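PDB 3MC1: predicted phosphatase, HAD family from Clostridium acetobutylicum, which probably hydrolyses phosphate esters and holds a sodium ion at an aspartate cluster. Local coordinates for residues Y4-F9 and S159-M164; G21-V26 and E38-L43; N31-Q36 and T67-Y72; N85-G90 and E121-A126; D146-A151 and L176-P181. All blocks are in the same frame, centred on the assembly; numbering follows the deposited sequence.

Contact 1. Residues Y4-F9 and S159-M164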
# COMPACT_ATOMS: atom_id res chain seq x y z
N TYR A 4 -6.27 -18.06 11.70
CA TYR A 4 -5.15 -17.14 11.76
C TYR A 4 -5.70 -15.88 12.42
O TYR A 4 -6.89 -15.56 12.27
CB TYR A 4 -4.56 -16.89 10.36
CG TYR A 4 -5.51 -16.28 9.36
CD1 TYR A 4 -5.70 -14.89 9.32
CD2 TYR A 4 -6.26 -17.07 8.49
CE1 TYR A 4 -6.61 -14.32 8.44
CE2 TYR A 4 -7.18 -16.50 7.60
CZ TYR A 4 -7.34 -15.12 7.59
OH TYR A 4 -8.25 -14.53 6.73
N ASN A 5 -4.87 -15.18 13.17
CA ASN A 5 -5.31 -14.00 13.91
C ASN A 5 -4.95 -12.63 13.34
O ASN A 5 -5.51 -11.62 13.77
CB ASN A 5 -4.78 -14.08 15.34
CG ASN A 5 -5.36 -15.25 16.11
OD1 ASN A 5 -6.54 -15.27 16.44
ND2 ASN A 5 -4.52 -16.24 16.39
N TYR A 6 -4.02 -12.59 12.39
CA TYR A 6 -3.58 -11.31 11.85
C TYR A 6 -3.88 -11.09 10.38
O TYR A 6 -3.78 -12.01 9.57
CB TYR A 6 -2.09 -11.14 12.09
CG TYR A 6 -1.72 -10.94 13.54
CD1 TYR A 6 -1.57 -9.66 14.07
CD2 TYR A 6 -1.47 -12.03 14.38
CE1 TYR A 6 -1.18 -9.46 15.40
CE2 TYR A 6 -1.09 -11.85 15.70
CZ TYR A 6 -0.94 -10.57 16.21
OH TYR A 6 -0.53 -10.39 17.51
N VAL A 7 -4.25 -9.86 10.06
CA VAL A 7 -4.55 -9.48 8.70
C VAL A 7 -3.76 -8.19 8.40
O VAL A 7 -4.02 -7.14 8.99
CB VAL A 7 -6.06 -9.19 8.52
CG1 VAL A 7 -6.34 -8.85 7.06
CG2 VAL A 7 -6.92 -10.40 8.97
N LEU A 8 -2.78 -8.30 7.50
CA LEU A 8 -1.98 -7.14 7.09
C LEU A 8 -2.57 -6.55 5.80
O LEU A 8 -2.98 -7.29 4.91
CB LEU A 8 -0.52 -7.55 6.86
CG LEU A 8 0.39 -7.65 8.10
CD1 LEU A 8 -0.13 -8.70 9.07
CD2 LEU A 8 1.83 -7.98 7.66
N PHE A 9 -2.61 -5.23 5.73
CA PHE A 9 -3.16 -4.51 4.58
C PHE A 9 -2.16 -3.50 4.05
O PHE A 9 -1.43 -2.88 4.83
CB PHE A 9 -4.39 -3.68 4.98
CG PHE A 9 -5.60 -4.48 5.42
CD1 PHE A 9 -6.62 -4.78 4.52
CD2 PHE A 9 -5.76 -4.85 6.76
CE1 PHE A 9 -7.79 -5.43 4.95
CE2 PHE A 9 -6.92 -5.49 7.19
CZ PHE A 9 -7.93 -5.79 6.29
N SER A 159 4.19 -16.75 10.40
CA SER A 159 3.70 -16.93 9.04
C SER A 159 2.40 -17.72 8.92
O SER A 159 1.64 -17.54 7.97
CB SER A 159 4.79 -17.62 8.20
OG SER A 159 5.93 -16.79 8.08
N ASP A 160 2.14 -18.59 9.89
CA ASP A 160 0.93 -19.39 9.85
C ASP A 160 -0.22 -18.74 10.62
O ASP A 160 -1.25 -19.37 10.88
CB ASP A 160 1.21 -20.79 10.42
CG ASP A 160 1.51 -20.77 11.91
OD1 ASP A 160 1.98 -19.73 12.42
OD2 ASP A 160 1.30 -21.81 12.57
N ASP A 161 -0.04 -17.47 10.98
CA ASP A 161 -1.06 -16.76 11.73
C ASP A 161 -1.44 -15.42 11.09
O ASP A 161 -2.02 -14.56 11.74
CB ASP A 161 -0.57 -16.55 13.16
CG ASP A 161 -1.68 -16.13 14.10
OD1 ASP A 161 -2.81 -16.64 13.95
OD2 ASP A 161 -1.42 -15.31 15.00
N ALA A 162 -1.12 -15.25 9.81
CA ALA A 162 -1.42 -13.99 9.15
C ALA A 162 -1.50 -14.10 7.64
O ALA A 162 -0.99 -15.05 7.05
CB ALA A 162 -0.37 -12.96 9.52
N ILE A 163 -2.17 -13.13 7.03
CA ILE A 163 -2.31 -13.06 5.58
C ILE A 163 -2.02 -11.62 5.15
O ILE A 163 -2.09 -10.69 5.97
CB ILE A 163 -3.74 -13.44 5.13
CG1 ILE A 163 -4.74 -12.44 5.70
CG2 ILE A 163 -4.08 -14.86 5.61
CD1 ILE A 163 -6.13 -12.53 5.05
N MSE A 164 -1.71 -11.42 3.88
CA MSE A 164 -1.42 -10.09 3.35
C MSE A 164 -2.44 -9.71 2.29
O MSE A 164 -2.74 -10.49 1.39
CB MSE A 164 -0.01 -10.08 2.74
CG MSE A 164 0.39 -8.78 2.08
SE MSE A 164 0.48 -7.29 3.31
CE MSE A 164 0.49 -5.83 2.02

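Contact 2. Residues G21-V26 and E38-L43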
# COMPACT_ATOMS: atom_id res chain seq x y z
N GLY A 21 -4.00 12.55 -5.28
CA GLY A 21 -2.88 13.18 -4.58
C GLY A 21 -1.51 12.66 -4.98
O GLY A 21 -0.55 13.43 -5.08
N ILE A 22 -1.40 11.35 -5.18
CA ILE A 22 -0.12 10.75 -5.54
C ILE A 22 0.29 11.10 -6.97
O ILE A 22 1.44 11.48 -7.20
CB ILE A 22 -0.17 9.20 -5.38
CG1 ILE A 22 -0.38 8.86 -3.90
CG2 ILE A 22 1.12 8.56 -5.88
CD1 ILE A 22 -0.59 7.36 -3.62
N THR A 23 -0.62 10.99 -7.93
CA THR A 23 -0.26 11.31 -9.30
C THR A 23 0.06 12.80 -9.44
O THR A 23 0.92 13.19 -10.23
CB THR A 23 -1.37 10.92 -10.31
OG1 THR A 23 -2.60 11.54 -9.95
CG2 THR A 23 -1.54 9.40 -10.34
N LYS A 24 -0.62 13.63 -8.65
CA LYS A 24 -0.37 15.06 -8.68
C LYS A 24 1.00 15.39 -8.09
O LYS A 24 1.69 16.29 -8.57
CB LYS A 24 -1.48 15.82 -7.96
CG LYS A 24 -2.70 16.06 -8.83
CD LYS A 24 -3.81 16.81 -8.12
CE LYS A 24 -5.00 17.01 -9.06
NZ LYS A 24 -6.11 17.79 -8.45
N SER A 25 1.41 14.64 -7.06
CA SER A 25 2.72 14.87 -6.44
C SER A 25 3.83 14.44 -7.41
O SER A 25 4.88 15.07 -7.48
CB SER A 25 2.84 14.08 -5.12
OG SER A 25 1.86 14.50 -4.19
N VAL A 26 3.59 13.36 -8.14
CA VAL A 26 4.56 12.89 -9.11
C VAL A 26 4.66 13.90 -10.26
O VAL A 26 5.76 14.24 -10.70
CB VAL A 26 4.15 11.51 -9.68
CG1 VAL A 26 5.17 11.04 -10.73
CG2 VAL A 26 4.06 10.50 -8.54
N GLU A 38 0.95 14.09 -20.08
CA GLU A 38 -0.34 14.39 -20.70
C GLU A 38 -1.48 14.35 -19.68
O GLU A 38 -2.21 15.32 -19.51
CB GLU A 38 -0.63 13.43 -21.86
CG GLU A 38 -0.96 11.99 -21.47
CD GLU A 38 0.24 11.19 -21.01
OE1 GLU A 38 0.86 11.57 -19.98
OE2 GLU A 38 0.57 10.18 -21.67
N ASP A 39 -1.63 13.22 -19.00
CA ASP A 39 -2.68 13.10 -18.00
C ASP A 39 -2.21 12.27 -16.81
O ASP A 39 -1.47 11.29 -16.96
CB ASP A 39 -3.94 12.48 -18.61
CG ASP A 39 -3.76 11.03 -18.99
OD1 ASP A 39 -2.75 10.71 -19.65
OD2 ASP A 39 -4.63 10.20 -18.62
N LEU A 40 -2.64 12.69 -15.63
CA LEU A 40 -2.28 12.05 -14.37
C LEU A 40 -2.44 10.54 -14.41
O LEU A 40 -1.59 9.80 -13.91
CB LEU A 40 -3.14 12.62 -13.25
CG LEU A 40 -3.00 14.13 -13.01
CD1 LEU A 40 -4.07 14.60 -12.05
CD2 LEU A 40 -1.61 14.43 -12.47
N SER A 41 -3.53 10.08 -15.01
CA SER A 41 -3.82 8.66 -15.11
C SER A 41 -2.62 7.83 -15.56
O SER A 41 -2.47 6.68 -15.17
CB SER A 41 -4.99 8.43 -16.07
OG SER A 41 -5.36 7.07 -16.09
N SER A 42 -1.75 8.42 -16.39
CA SER A 42 -0.58 7.69 -16.87
C SER A 42 0.45 7.49 -15.76
O SER A 42 1.46 6.81 -15.94
CB SER A 42 0.05 8.43 -18.05
OG SER A 42 0.59 9.68 -17.65
N LEU A 43 0.20 8.09 -14.60
CA LEU A 43 1.11 7.97 -13.47
C LEU A 43 0.53 7.05 -12.39
O LEU A 43 1.06 6.98 -11.28
CB LEU A 43 1.41 9.35 -12.88
CG LEU A 43 2.08 10.35 -13.82
CD1 LEU A 43 2.29 11.69 -13.11
CD2 LEU A 43 3.40 9.78 -14.31

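Contact 3. Residues N31-Q36 and T67-Y72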
# COMPACT_ATOMS: atom_id res chain seq x y z
N ASN A 31 7.61 17.71 -13.37
CA ASN A 31 7.60 19.02 -14.02
C ASN A 31 8.81 19.85 -13.62
O ASN A 31 9.21 20.75 -14.35
CB ASN A 31 6.31 19.77 -13.66
CG ASN A 31 5.10 19.22 -14.38
OD1 ASN A 31 5.18 18.19 -15.05
ND2 ASN A 31 3.96 19.90 -14.25
N LYS A 32 9.39 19.54 -12.45
CA LYS A 32 10.57 20.24 -11.98
C LYS A 32 11.78 19.79 -12.80
O LYS A 32 12.83 20.42 -12.77
CB LYS A 32 10.83 19.93 -10.50
CG LYS A 32 9.82 20.54 -9.54
CD LYS A 32 9.79 22.05 -9.68
CE LYS A 32 9.07 22.68 -8.52
NZ LYS A 32 9.79 22.38 -7.26
N PHE A 33 11.62 18.68 -13.51
CA PHE A 33 12.68 18.14 -14.35
C PHE A 33 12.32 18.45 -15.79
O PHE A 33 12.90 17.90 -16.73
CB PHE A 33 12.79 16.63 -14.14
CG PHE A 33 13.28 16.24 -12.77
CD1 PHE A 33 14.61 16.39 -12.43
CD2 PHE A 33 12.39 15.75 -11.82
CE1 PHE A 33 15.07 16.05 -11.15
CE2 PHE A 33 12.84 15.40 -10.55
CZ PHE A 33 14.17 15.56 -10.21
N ASP A 34 11.35 19.36 -15.94
CA ASP A 34 10.86 19.78 -17.24
C ASP A 34 10.23 18.62 -18.00
O ASP A 34 10.16 18.61 -19.23
CB ASP A 34 11.98 20.43 -18.06
CG ASP A 34 12.47 21.73 -17.44
OD1 ASP A 34 13.20 21.68 -16.43
OD2 ASP A 34 12.10 22.81 -17.95
N ILE A 35 9.77 17.62 -17.24
CA ILE A 35 9.12 16.46 -17.80
C ILE A 35 7.62 16.72 -17.68
O ILE A 35 7.09 16.89 -16.59
CB ILE A 35 9.46 15.17 -17.02
CG1 ILE A 35 10.97 14.93 -17.07
CG2 ILE A 35 8.70 13.99 -17.60
CD1 ILE A 35 11.42 13.69 -16.34
N GLN A 36 6.94 16.77 -18.82
CA GLN A 36 5.52 17.02 -18.81
C GLN A 36 4.79 15.68 -18.90
O GLN A 36 5.35 14.70 -19.38
CB GLN A 36 5.13 17.92 -19.99
CG GLN A 36 5.96 19.20 -20.10
CD GLN A 36 5.91 20.06 -18.84
OE1 GLN A 36 4.83 20.47 -18.40
NE2 GLN A 36 7.07 20.35 -18.27
N THR A 67 16.19 10.41 -5.55
CA THR A 67 16.04 10.94 -4.20
C THR A 67 15.62 12.40 -4.24
O THR A 67 14.85 12.86 -3.38
CB THR A 67 17.35 10.81 -3.42
OG1 THR A 67 17.68 9.42 -3.29
CG2 THR A 67 17.21 11.42 -2.04
N VAL A 68 16.11 13.13 -5.23
CA VAL A 68 15.77 14.55 -5.37
C VAL A 68 14.31 14.62 -5.78
O VAL A 68 13.54 15.44 -5.25
CB VAL A 68 16.63 15.24 -6.45
CG1 VAL A 68 16.10 16.65 -6.73
CG2 VAL A 68 18.08 15.31 -5.99
N ALA A 69 13.94 13.76 -6.72
CA ALA A 69 12.58 13.69 -7.23
C ALA A 69 11.60 13.34 -6.10
O ALA A 69 10.48 13.85 -6.06
CB ALA A 69 12.49 12.64 -8.33
N ILE A 70 12.02 12.47 -5.19
CA ILE A 70 11.18 12.07 -4.07
C ILE A 70 10.92 13.28 -3.17
O ILE A 70 9.82 13.47 -2.68
CB ILE A 70 11.83 10.92 -3.26
CG1 ILE A 70 11.77 9.63 -4.08
CG2 ILE A 70 11.14 10.75 -1.92
CD1 ILE A 70 12.54 8.45 -3.46
N ASP A 71 11.95 14.10 -2.97
CA ASP A 71 11.79 15.29 -2.14
C ASP A 71 10.81 16.29 -2.73
O ASP A 71 10.01 16.88 -2.00
CB ASP A 71 13.14 15.95 -1.89
CG ASP A 71 14.00 15.15 -0.95
OD1 ASP A 71 13.44 14.56 -0.00
OD2 ASP A 71 15.24 15.11 -1.14
N TYR A 72 10.85 16.49 -4.05
CA TYR A 72 9.91 17.42 -4.69
C TYR A 72 8.50 16.88 -4.50
O TYR A 72 7.56 17.61 -4.19
CB TYR A 72 10.17 17.56 -6.19
CG TYR A 72 11.45 18.27 -6.56
CD1 TYR A 72 11.90 19.37 -5.84
CD2 TYR A 72 12.20 17.85 -7.66
CE1 TYR A 72 13.07 20.04 -6.20
CE2 TYR A 72 13.36 18.51 -8.04
CZ TYR A 72 13.79 19.60 -7.30
OH TYR A 72 14.96 20.24 -7.65

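Contact 4. Residues N85-G90 and E121-A126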
# COMPACT_ATOMS: atom_id res chain seq x y z
N ASN A 85 -7.35 12.45 -1.30
CA ASN A 85 -7.47 11.03 -1.02
C ASN A 85 -8.92 10.71 -0.67
O ASN A 85 -9.72 11.61 -0.40
CB ASN A 85 -6.59 10.78 0.20
CG ASN A 85 -5.97 9.43 0.23
OD1 ASN A 85 -6.50 8.47 -0.33
ND2 ASN A 85 -4.83 9.33 0.91
N LYS A 86 -9.24 9.42 -0.65
CA LYS A 86 -10.59 8.95 -0.31
C LYS A 86 -10.47 7.52 0.19
O LYS A 86 -9.58 6.79 -0.24
CB LYS A 86 -11.50 8.94 -1.55
CG LYS A 86 -11.82 10.30 -2.13
CD LYS A 86 -12.61 10.19 -3.45
CE LYS A 86 -11.81 9.46 -4.53
NZ LYS A 86 -12.48 9.51 -5.86
N VAL A 87 -11.36 7.12 1.09
CA VAL A 87 -11.36 5.75 1.59
C VAL A 87 -12.30 4.98 0.67
O VAL A 87 -13.36 5.49 0.31
CB VAL A 87 -11.90 5.68 3.04
CG1 VAL A 87 -12.06 4.24 3.48
CG2 VAL A 87 -10.94 6.41 3.97
N TYR A 88 -11.91 3.77 0.26
CA TYR A 88 -12.77 2.98 -0.63
C TYR A 88 -14.06 2.64 0.10
O TYR A 88 -14.05 2.38 1.30
CB TYR A 88 -12.07 1.68 -1.06
CG TYR A 88 -11.00 1.83 -2.11
CD1 TYR A 88 -11.32 2.11 -3.44
CD2 TYR A 88 -9.65 1.68 -1.78
CE1 TYR A 88 -10.32 2.25 -4.41
CE2 TYR A 88 -8.65 1.81 -2.73
CZ TYR A 88 -8.99 2.09 -4.04
OH TYR A 88 -7.98 2.25 -4.97
N ASP A 89 -15.18 2.67 -0.63
CA ASP A 89 -16.47 2.35 -0.03
C ASP A 89 -16.42 0.94 0.57
O ASP A 89 -15.85 0.01 -0.01
CB ASP A 89 -17.59 2.40 -1.07
CG ASP A 89 -17.82 3.79 -1.63
OD1 ASP A 89 -17.81 4.76 -0.83
OD2 ASP A 89 -18.01 3.92 -2.86
N GLY A 90 -17.03 0.79 1.74
CA GLY A 90 -17.07 -0.50 2.40
C GLY A 90 -15.89 -0.83 3.28
O GLY A 90 -15.99 -1.70 4.13
N GLU A 121 -5.32 8.52 10.44
CA GLU A 121 -5.93 9.26 11.54
C GLU A 121 -6.86 10.31 10.93
O GLU A 121 -7.97 10.54 11.41
CB GLU A 121 -4.86 9.93 12.40
CG GLU A 121 -3.85 8.95 12.97
CD GLU A 121 -2.90 9.59 13.96
OE1 GLU A 121 -2.65 10.81 13.84
OE2 GLU A 121 -2.40 8.87 14.85
N HIS A 122 -6.40 10.94 9.85
CA HIS A 122 -7.21 11.95 9.16
C HIS A 122 -8.55 11.35 8.75
O HIS A 122 -9.59 11.99 8.85
CB HIS A 122 -6.48 12.45 7.91
CG HIS A 122 -7.27 13.44 7.10
ND1 HIS A 122 -7.48 14.74 7.52
CD2 HIS A 122 -7.91 13.31 5.92
CE1 HIS A 122 -8.22 15.37 6.62
NE2 HIS A 122 -8.50 14.52 5.64
N PHE A 123 -8.51 10.10 8.29
CA PHE A 123 -9.72 9.43 7.85
C PHE A 123 -10.46 8.69 8.97
O PHE A 123 -11.48 8.05 8.72
CB PHE A 123 -9.39 8.49 6.68
CG PHE A 123 -9.17 9.22 5.38
CD1 PHE A 123 -10.20 9.94 4.79
CD2 PHE A 123 -7.92 9.21 4.76
CE1 PHE A 123 -10.00 10.65 3.60
CE2 PHE A 123 -7.70 9.92 3.58
CZ PHE A 123 -8.75 10.65 3.00
N LYS A 124 -9.95 8.81 10.19
CA LYS A 124 -10.56 8.21 11.37
C LYS A 124 -10.62 6.68 11.37
O LYS A 124 -11.55 6.08 11.91
CB LYS A 124 -11.97 8.78 11.54
CG LYS A 124 -11.98 10.31 11.54
CD LYS A 124 -13.38 10.86 11.48
CE LYS A 124 -13.37 12.39 11.35
NZ LYS A 124 -14.76 12.94 11.46
N LEU A 125 -9.60 6.05 10.79
CA LEU A 125 -9.55 4.59 10.73
C LEU A 125 -8.36 4.07 11.53
O LEU A 125 -8.20 2.86 11.68
CB LEU A 125 -9.39 4.13 9.27
CG LEU A 125 -10.40 4.57 8.20
CD1 LEU A 125 -9.97 4.01 6.85
CD2 LEU A 125 -11.80 4.08 8.55
N ALA A 126 -7.54 4.98 12.05
CA ALA A 126 -6.33 4.58 12.77
C ALA A 126 -6.48 3.58 13.92
O ALA A 126 -5.66 2.67 14.06
CB ALA A 126 -5.59 5.82 13.26

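Contact 5. Residues D146-A151 and L176-P181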
# COMPACT_ATOMS: atom_id res chain seq x y z
N ASP A 146 10.47 -6.12 3.04
CA ASP A 146 11.12 -5.64 4.26
C ASP A 146 10.18 -5.04 5.29
O ASP A 146 10.40 -5.18 6.49
CB ASP A 146 12.23 -4.63 3.92
CG ASP A 146 13.34 -5.23 3.05
OD1 ASP A 146 13.43 -6.47 2.95
OD2 ASP A 146 14.13 -4.44 2.47
N VAL A 147 9.12 -4.36 4.85
CA VAL A 147 8.19 -3.76 5.80
C VAL A 147 7.30 -4.83 6.43
O VAL A 147 7.00 -4.78 7.63
CB VAL A 147 7.32 -2.67 5.12
CG1 VAL A 147 6.26 -2.16 6.07
CG2 VAL A 147 8.21 -1.52 4.68
N ILE A 148 6.90 -5.82 5.63
CA ILE A 148 6.07 -6.89 6.17
C ILE A 148 6.90 -7.66 7.21
O ILE A 148 6.42 -7.97 8.30
CB ILE A 148 5.61 -7.85 5.04
CG1 ILE A 148 4.55 -7.17 4.18
CG2 ILE A 148 5.07 -9.14 5.65
CD1 ILE A 148 4.15 -7.93 2.90
N ARG A 149 8.16 -7.95 6.87
CA ARG A 149 9.05 -8.68 7.77
C ARG A 149 9.25 -7.94 9.09
O ARG A 149 9.27 -8.55 10.15
CB ARG A 149 10.41 -8.92 7.10
CG ARG A 149 11.29 -9.93 7.84
CD ARG A 149 12.59 -10.21 7.10
NE ARG A 149 12.37 -10.62 5.71
CZ ARG A 149 11.75 -11.74 5.34
NH1 ARG A 149 11.29 -12.57 6.25
NH2 ARG A 149 11.61 -12.02 4.05
N TYR A 150 9.42 -6.62 9.02
CA TYR A 150 9.62 -5.81 10.21
C TYR A 150 8.33 -5.74 11.02
O TYR A 150 8.36 -5.77 12.24
CB TYR A 150 10.08 -4.40 9.84
CG TYR A 150 10.45 -3.54 11.04
CD1 TYR A 150 11.51 -3.89 11.88
CD2 TYR A 150 9.73 -2.39 11.35
CE1 TYR A 150 11.84 -3.10 13.00
CE2 TYR A 150 10.04 -1.61 12.46
CZ TYR A 150 11.09 -1.97 13.28
OH TYR A 150 11.39 -1.18 14.38
N ALA A 151 7.20 -5.64 10.34
CA ALA A 151 5.91 -5.57 11.03
C ALA A 151 5.69 -6.88 11.79
O ALA A 151 5.29 -6.88 12.96
CB ALA A 151 4.79 -5.36 10.02
N LEU A 176 4.79 -13.52 -0.35
CA LEU A 176 5.45 -14.79 -0.62
C LEU A 176 6.80 -14.84 0.09
O LEU A 176 7.13 -15.84 0.73
CB LEU A 176 5.65 -14.97 -2.13
CG LEU A 176 4.36 -15.11 -2.95
CD1 LEU A 176 4.67 -15.05 -4.45
CD2 LEU A 176 3.67 -16.43 -2.60
N LYS A 177 7.57 -13.77 -0.01
CA LYS A 177 8.89 -13.69 0.61
C LYS A 177 8.88 -13.79 2.13
O LYS A 177 9.92 -13.99 2.75
CB LYS A 177 9.60 -12.41 0.18
CG LYS A 177 9.93 -12.40 -1.30
CD LYS A 177 10.89 -11.28 -1.66
CE LYS A 177 11.41 -11.46 -3.07
NZ LYS A 177 12.39 -10.40 -3.43
N ASN A 178 7.70 -13.64 2.72
CA ASN A 178 7.53 -13.73 4.17
C ASN A 178 6.69 -14.96 4.50
O ASN A 178 6.20 -15.12 5.62
CB ASN A 178 6.86 -12.47 4.70
CG ASN A 178 7.84 -11.34 4.92
OD1 ASN A 178 8.59 -11.34 5.89
ND2 ASN A 178 7.84 -10.36 4.01
N ASN A 179 6.51 -15.83 3.51
CA ASN A 179 5.73 -17.04 3.69
C ASN A 179 4.30 -16.81 4.13
O ASN A 179 3.74 -17.57 4.92
CB ASN A 179 6.43 -17.98 4.67
CG ASN A 179 7.72 -18.51 4.12
OD1 ASN A 179 7.76 -19.03 3.00
ND2 ASN A 179 8.80 -18.37 4.88
N LEU A 180 3.70 -15.76 3.58
CA LEU A 180 2.32 -15.43 3.92
C LEU A 180 1.41 -15.59 2.72
O LEU A 180 1.78 -15.26 1.59
CB LEU A 180 2.20 -13.98 4.39
CG LEU A 180 2.85 -13.51 5.68
CD1 LEU A 180 2.53 -12.02 5.84
CD2 LEU A 180 2.30 -14.31 6.86
N PRO A 181 0.20 -16.11 2.95
CA PRO A 181 -0.72 -16.24 1.82
C PRO A 181 -1.15 -14.81 1.53
O PRO A 181 -1.08 -13.94 2.42
CB PRO A 181 -1.85 -17.09 2.38
CG PRO A 181 -1.86 -16.72 3.83
CD PRO A 181 -0.39 -16.67 4.18

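Contact 1. Residues Y4-F9 and S159-M164
Tyr6 to Leu8 pair with Ala162 to Met164 as neighbouring parallel strands at the middle of the Rossmann-like HAD sheet, and the two strands lead into Asp10 and Asp167, which with Asp12 bind the sodium ion. The pairing illustrates how a parallel register is set: Tyr6 N donates to Asp161 O at 2.9 Å, Ile163 N returns a bond to Tyr6 O, and Leu8 N meets Ile163 O at 2.9 Å. Before the strand proper, Asp161 clasps the incoming chain. Its OD1 takes Asn5 N at 2.6 Å from above the carboxylate plane, and Asn5 ND2 adds a weak bond to the same oxygen. On the Val7 and Ile163 face, Tyr4 lays its ring over Ile163, whose CG2 lies over the centre of the ring, 3.8 Å from its centroid, a CH-pi contact. Ile163 CD1 meanwhile lies 3.4 Å from Tyr4 OH, a hydroxyl hydrogen-bonded to Ile214 O. The other face carries Tyr6, Leu8, Ala162 and Met164. There Tyr6 CB packs 3.6 Å from Ala162 CB, and the selenomethionine at Met164, bent at chi2 (63°), sets its SE 3.7 Å from Leu8 CB.

Contact 2. Residues G21-V26 and E38-L43
Thr23 faces Leu40 and Leu43 with both of its branches, on the side of helix 19-31 against which the 3-10 turn at residues 40-42 is folded. Its OG1 lies 3.5 Å from Leu40 CB, while CG2 reaches the carbonyl oxygen of Leu40 at 3.6 Å. The two leucines converge on one backbone oxygen: Leu43 CD1 comes to 3.5 Å from Thr23 O, and Leu40 CD2 approaches it too. At the flanks, Leu40 CD1 touches the aliphatic stem of Lys24 at CG, 3.8 Å away, and Leu43 CD1 meets Val26 CG1, which is held anti to the backbone N (chi1 178°).

A second shell fixes these groups. Thr23 OG1 bonds back to Ala19 O one helical turn earlier, and Lys24 NZ is drawn off to a salt bridge with Glu20. Both leucines point to the helix from the tight turn, in which Leu43 N bonds to Leu40 O; Glu38 OE1 receives Asp39 N just ahead of it. Further out, Phe55 and Tyr59 of helix 51-59 touch Val26 and Leu43, so the contact belongs to the helical bundle that follows the first strand, consistent with a C1-type HAD cap. With the polar tips bonded back along the helix, methyl and methylene groups of segments 21-26 and 38-43 pack on one another and on oxygens such as Thr23 OG1, and shape fit carries this contact.

Contact 3. Residues N31-Q36 and T67-Y72
Tyr72 presents its ring between Lys32 on one face and Val68 O, from its own helix, on the opposite face, while Phe33 meets its edge. Lys32 CB lies 4.1 Å from the ring centroid in a CH-pi contact. Bends at chi2 (-59°) and chi4 fold the lysine back over the ring, where NZ makes an off-centre cation-pi contact at 4.5 Å and also hydrogen-bonds to Tyr28 OH. The two aromatic rings form an offset edge-to-face pair with planes at 61°, the edge of Tyr72 directed at the face of Phe33; Phe33 CZ is 3.8 Å from Tyr72 CE2. Lys32 and Phe33 are carried by the Schellman motif that closes helix 19-31: Asp34, at positive phi, is its C-prime residue, and Ile35 N turns back to Leu30 O. In what is probably the helical cap, the end of helix 19-31 is thereby set against helix 63-81. Beyond Tyr72, Phe33 continues along that helix, its CE2 3.6 Å from Ala69 CB and its CZ touching Val68 CG1, and its ring also meets that of Phe61.

Contact 4. Residues N85-G90 and E121-A126
Phe123 stands between Asn85 and Val87, meeting the first with its far edge and the second near its root. Its CZ comes to 3.5 Å from Asn85 CB, which lies close to the ring plane, and the Asn85 amide is turned nearly perpendicular to the ring, the planes 82° apart. Val87 runs past Phe123 in the opposite direction, so that its CG2 rests 3.6 Å from Phe123 CG, obliquely to the ring. The same methyl then meets Leu125 CD1 tip to tip at 3.9 Å. Val87 CG1, anti to the backbone N (chi1 173°), lies 4.0 Å from Leu125 CD1, and the leucine tip bridges both branches.

The turn that carries Phe123 and Leu125 is the Schellman ending of helix 113-122: Lys124 has positive phi (64°), and its N bonds back to Glu121 O. Facing it, segment 85-90 is the connection from helix 63-81, probably part of the cap, back to the core. It lies beside the outgoing connection through backbone bonds of Lys86 with Asp17 and of Tyr88 with Leu15. The contact itself sets this linker against the end of helix 113-122. The Asn85 amide is held at both ends: OD1 accepts Lys86 N at 2.9 Å, and ND2 donates to Met82 O. One face of the Phe123 ring is covered by its neighbour in sequence, His122, whose CD2 sits over the ring centre, 3.9 Å above its plane.

Contact 5. Residues D146-A151 and L176-P181
Asn178 is packed tightly against Ile148 and Arg149, its amide pressed into the side of helix 144-155. Ile148 CG2 lies 3.4 Å from Asn178 ND2, and the same methyl touches Leu180 CD1 at 3.8 Å. On the amide's other branch, Asn178 OD1 sits over one face of the Arg149 guanidinium, toward its rim, with the two planes 33° apart; OD1 is 3.0 Å from Arg149 NH1, but the angle is too poor for a hydrogen bond. The buried amide nitrogen is well provided for: it donates to Gly174 O and to Glu145 O, and so ties together helices 169-176 and 144-155. Both helices flank the central sheet, where Ile148 reaches Met164. The turn bearing Asn178 is a Schellman motif ending helix 169-176. Asn179 takes positive phi as its C-prime residue, its N bonding to Leu176 O and Leu180 N to Ala175 O, before the chain enters strand 182-185.

Toward the surface the packing gives way to polar groups. The Arg149 chain bends at chi3 (-53°), which turns NE; NH2 donates to Lys177 O at 2.9 Å, the acceptor lying in the guanidinium plane, although the donor sits well above the carbonyl plane. A long, weak ion pair links Arg149 NH2 to Glu145. Lys177 itself is exposed, and its side chain leads away.

How the contacts relate
From the N terminus, contact 1 pairs strand 6-9 with strand 162-166, closing a loop of 149 intervening residues that contains contacts 2, 3 and 4. Leaving the strand, the chain builds what is probably the helical cap, where contacts 2 and 3 cross: they close loops of 11 and 30 residues, joining helix 19-31 to the following loop and its C-terminal end to helix 63-81. Contact 4 follows in series, closing 30 residues between the linker back to the core and the end of helix 113-122. Contact 5 closes 24 and crosses contact 1; Met164 N lies 3.0 Å from Pro181 O, a probable hydrogen bond joining the two. Contacts 1 and 5 lie across the chain's centre from contact 2.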